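Long-range contact in Dr hemagglutinin structural subunit (Escherichia coli, PDB 1USQ), which forms the adhesive fimbriae of uropathogenic strains, binding the Dr blood group antigen and mediating adherence to the upper urinary tract: residues A49-V54 and I122-D127. The protein carries 3 engineered substitutions. Numbering follows the deposited sequence.
Sequences APIGPV and IGIYVD. With CLM (chloramphenicol), chain K.
A49 O accepts the N-H of V126 (2.8 Å, 168°), opening an antiparallel ladder between 49-54 and 122-127. P50 follows in a non-hydrogen-bonded pair with Y125, a place that suits proline because its nitrogen owes no hydrogen bond to 122-127; its CA lies 3.8 Å from Y125 CD1. I51 and G52 together face I124, a classic beta bulge: I124 O takes a short, nearly straight bond from I51 N (2.7 Å) and a weak, longer one from G52 N. At the bulge, I51 directs its side chain toward 122-127, where its CG1 branch, beside the backbone N (chi1 -70°), carries CD1 to V126 CG2 and I124 CG2. G52, with phi 164°, must be glycine, since a CB would jam against I51 O; its own O receives I124 N. P53, again without an N-H, pairs with G123. V54 exchanges backbone bonds with I122, while its CG2 meets I124 CG1 at 3.9 Å. On the face of P50, P53 and Y125 sits chloramphenicol, against a segment predicted to belong to the receptor-binding region: CL1 lies 3.6 Å above the tyrosine ring, offset toward its rim, and O2 is 3.2 Å from P53 CD. Strand 119-126 pairs antiparallel with both 50-59 and 90-97, whose R96 makes a cation-pi contact with Y125; I51, V54 and I124 pack against T21 of strand 17-26, and V54 also touches V33 of a second subunit.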
ATOM      1  N   ALA A  49     -15.818  17.562  13.832  1.00 11.58           N
ATOM      2  CA  ALA A  49     -15.005  17.829  12.656  1.00 10.84           C
ATOM      3  C   ALA A  49     -15.031  16.611  11.715  1.00 12.65           C
ATOM      4  O   ALA A  49     -14.815  15.477  12.136  1.00  9.74           O
ATOM      5  CB  ALA A  49     -13.561  18.163  13.062  1.00 11.86           C
ATOM      6  N   PRO A  50     -15.312  16.851  10.444  1.00 12.43           N
ATOM      7  CA  PRO A  50     -15.333  15.765   9.466  1.00 11.52           C
ATOM      8  C   PRO A  50     -13.909  15.252   9.217  1.00 14.72           C
ATOM      9  O   PRO A  50     -12.962  16.044   9.065  1.00 12.70           O
ATOM     10  CB  PRO A  50     -15.876  16.440   8.197  1.00 13.60           C
ATOM     11  CG  PRO A  50     -15.617  17.913   8.402  1.00 18.71           C
ATOM     12  CD  PRO A  50     -15.790  18.125   9.871  1.00 13.83           C
ATOM     13  N   ILE A  51     -13.743  13.932   9.238  1.00  8.70           N
ATOM     14  CA  ILE A  51     -12.462  13.342   8.881  1.00  9.59           C
ATOM     15  C   ILE A  51     -12.505  12.948   7.415  1.00 16.62           C
ATOM     16  O   ILE A  51     -11.579  13.232   6.657  1.00 18.23           O
ATOM     17  CB  ILE A  51     -12.081  12.137   9.777  1.00 12.37           C
ATOM     18  CG1 ILE A  51     -11.754  12.632  11.188  1.00 12.86           C
ATOM     19  CG2 ILE A  51     -10.852  11.418   9.210  1.00 13.59           C
ATOM     20  CD1 ILE A  51     -11.690  11.540  12.226  1.00 17.24           C
ATOM     21  N   GLY A  52     -13.625  12.386   6.986  1.00 14.29           N
ATOM     22  CA  GLY A  52     -13.792  12.068   5.565  1.00 13.56           C
ATOM     23  C   GLY A  52     -14.940  11.106   5.344  1.00 15.75           C
ATOM     24  O   GLY A  52     -15.414  10.476   6.276  1.00 13.65           O
ATOM     25  N   PRO A  53     -15.375  10.994   4.093  1.00 12.97           N
ATOM     26  CA  PRO A  53     -16.488  10.112   3.753  1.00 11.96           C
ATOM     27  C   PRO A  53     -16.003   8.685   3.461  1.00 14.30           C
ATOM     28  O   PRO A  53     -14.824   8.457   3.134  1.00 13.13           O
ATOM     29  CB  PRO A  53     -17.062  10.755   2.481  1.00 13.12           C
ATOM     30  CG  PRO A  53     -15.859  11.374   1.810  1.00 17.54           C
ATOM     31  CD  PRO A  53     -14.960  11.842   2.954  1.00 13.15           C
ATOM     32  N   VAL A  54     -16.917   7.731   3.605  1.00 10.02           N
ATOM     33  CA  VAL A  54     -16.660   6.341   3.260  1.00  9.30           C
ATOM     34  C   VAL A  54     -17.803   5.898   2.348  1.00 12.52           C
ATOM     35  O   VAL A  54     -18.966   5.934   2.744  1.00 13.19           O
ATOM     36  CB  VAL A  54     -16.635   5.429   4.541  1.00 13.32           C
ATOM     37  CG1 VAL A  54     -16.523   3.933   4.157  1.00 12.55           C
ATOM     38  CG2 VAL A  54     -15.492   5.837   5.457  1.00 13.41           C
ATOM     39  N   ILE A 122     -21.027   7.109   4.292  1.00 10.59           N
ATOM     40  CA  ILE A 122     -20.930   7.067   5.747  1.00  9.94           C
ATOM     41  C   ILE A 122     -19.880   8.098   6.126  1.00 12.08           C
ATOM     42  O   ILE A 122     -18.752   8.036   5.659  1.00 12.13           O
ATOM     43  CB  ILE A 122     -20.463   5.681   6.234  1.00 13.15           C
ATOM     44  CG1 ILE A 122     -21.506   4.607   5.879  1.00 13.50           C
ATOM     45  CG2 ILE A 122     -20.191   5.703   7.759  1.00 13.69           C
ATOM     46  CD1 ILE A 122     -22.694   4.545   6.850  1.00 13.95           C
ATOM     47  N   GLY A 123     -20.257   9.078   6.929  1.00  7.33           N
ATOM     48  CA  GLY A 123     -19.297  10.082   7.343  1.00  7.42           C
ATOM     49  C   GLY A 123     -18.562   9.687   8.625  1.00 10.39           C
ATOM     50  O   GLY A 123     -19.130   9.065   9.516  1.00  8.39           O
ATOM     51  N   ILE A 124     -17.295  10.061   8.701  1.00  8.53           N
ATOM     52  CA  ILE A 124     -16.490   9.826   9.892  1.00  8.70           C
ATOM     53  C   ILE A 124     -16.187  11.188  10.482  1.00 11.79           C
ATOM     54  O   ILE A 124     -15.630  12.052   9.805  1.00 11.55           O
ATOM     55  CB  ILE A 124     -15.154   9.122   9.565  1.00 11.71           C
ATOM     56  CG1 ILE A 124     -15.400   7.820   8.777  1.00 13.09           C
ATOM     57  CG2 ILE A 124     -14.399   8.813  10.855  1.00 12.53           C
ATOM     58  CD1 ILE A 124     -16.320   6.802   9.501  1.00 11.70           C
ATOM     59  N   TYR A 125     -16.599  11.385  11.732  1.00  9.18           N
ATOM     60  CA  TYR A 125     -16.470  12.674  12.409  1.00  8.09           C
ATOM     61  C   TYR A 125     -15.762  12.545  13.757  1.00 13.26           C
ATOM     62  O   TYR A 125     -16.026  11.608  14.522  1.00 12.81           O
ATOM     63  CB  TYR A 125     -17.864  13.264  12.663  1.00  9.33           C
ATOM     64  CG  TYR A 125     -18.715  13.387  11.416  1.00 10.39           C
ATOM     65  CD1 TYR A 125     -18.711  14.552  10.663  1.00 12.23           C
ATOM     66  CD2 TYR A 125     -19.532  12.331  11.002  1.00 11.75           C
ATOM     67  CE1 TYR A 125     -19.480  14.654   9.499  1.00 13.11           C
ATOM     68  CE2 TYR A 125     -20.287  12.413   9.843  1.00 11.67           C
ATOM     69  CZ  TYR A 125     -20.272  13.583   9.108  1.00 16.40           C
ATOM     70  OH  TYR A 125     -21.024  13.667   7.957  1.00 16.37           O
ATOM     71  N   VAL A 126     -14.976  13.555  14.108  1.00  9.68           N
ATOM     72  CA  VAL A 126     -14.341  13.585  15.429  1.00  9.95           C
ATOM     73  C   VAL A 126     -15.432  13.608  16.521  1.00 13.89           C
ATOM     74  O   VAL A 126     -16.396  14.368  16.421  1.00 14.26           O
ATOM     75  CB  VAL A 126     -13.414  14.816  15.586  1.00 13.09           C
ATOM     76  CG1 VAL A 126     -12.968  14.986  17.059  1.00 12.59           C
ATOM     77  CG2 VAL A 126     -12.188  14.688  14.651  1.00 13.37           C
ATOM     78  N   ASP A 127     -15.308  12.719  17.512  1.00 10.16           N
ATOM     79  CA  ASP A 127     -16.295  12.626  18.608  1.00 10.21           C
ATOM     80  C   ASP A 127     -15.716  13.240  19.885  1.00 14.20           C
ATOM     81  O   ASP A 127     -14.949  12.595  20.601  1.00 12.67           O
ATOM     82  CB  ASP A 127     -16.675  11.162  18.858  1.00 11.93           C
ATOM     83  CG  ASP A 127     -17.684  10.990  20.009  1.00 21.16           C
ATOM     84  OD1 ASP A 127     -18.328  11.973  20.407  1.00 20.77           O
ATOM     85  OD2 ASP A 127     -17.853   9.851  20.488  1.00 26.20           O
TER
HETATM   86  C1  CLM K1143     -18.167  13.925   5.739  1.00 27.27           C
HETATM   87 CL1  CLM K1143     -17.203  13.152   7.035  1.00 23.24          CL
HETATM   88 CL2  CLM K1143     -19.061  12.690   4.817  1.00 24.98          CL
HETATM   89  C2  CLM K1143     -17.153  14.711   4.813  1.00 28.28           C
HETATM   90  O2  CLM K1143     -15.964  14.361   4.737  1.00 28.64           O
HETATM   91  N2  CLM K1143     -17.632  15.783   4.304  1.00 30.68           N
HETATM   92  C3  CLM K1143     -17.477  17.032   3.545  1.00 32.61           C
HETATM   93  C4  CLM K1143     -17.420  18.237   4.499  1.00 36.20           C
HETATM   94  O4  CLM K1143     -16.104  18.421   5.069  1.00 37.91           O
HETATM   95  C5  CLM K1143     -18.570  17.149   2.465  1.00 30.65           C
HETATM   96  O5  CLM K1143     -19.801  17.339   3.160  1.00 33.89           O
HETATM   97  C6  CLM K1143     -18.580  15.919   1.581  1.00 26.27           C
HETATM   98  C7  CLM K1143     -17.411  15.523   0.920  1.00 24.98           C
HETATM   99  C8  CLM K1143     -17.432  14.385   0.081  1.00 24.76           C
HETATM  100  C9  CLM K1143     -18.662  13.732  -0.057  1.00 25.37           C
HETATM  101  N9  CLM K1143     -18.716  12.536  -0.964  1.00 28.69           N
HETATM  102  O9A CLM K1143     -19.829  12.010  -1.088  1.00 32.47           O
HETATM  103  O9B CLM K1143     -17.697  12.161  -1.497  1.00 28.95           O
HETATM  104  C10 CLM K1143     -19.800  14.118   0.583  1.00 25.40           C
HETATM  105  C11 CLM K1143     -19.770  15.217   1.423  1.00 24.37           C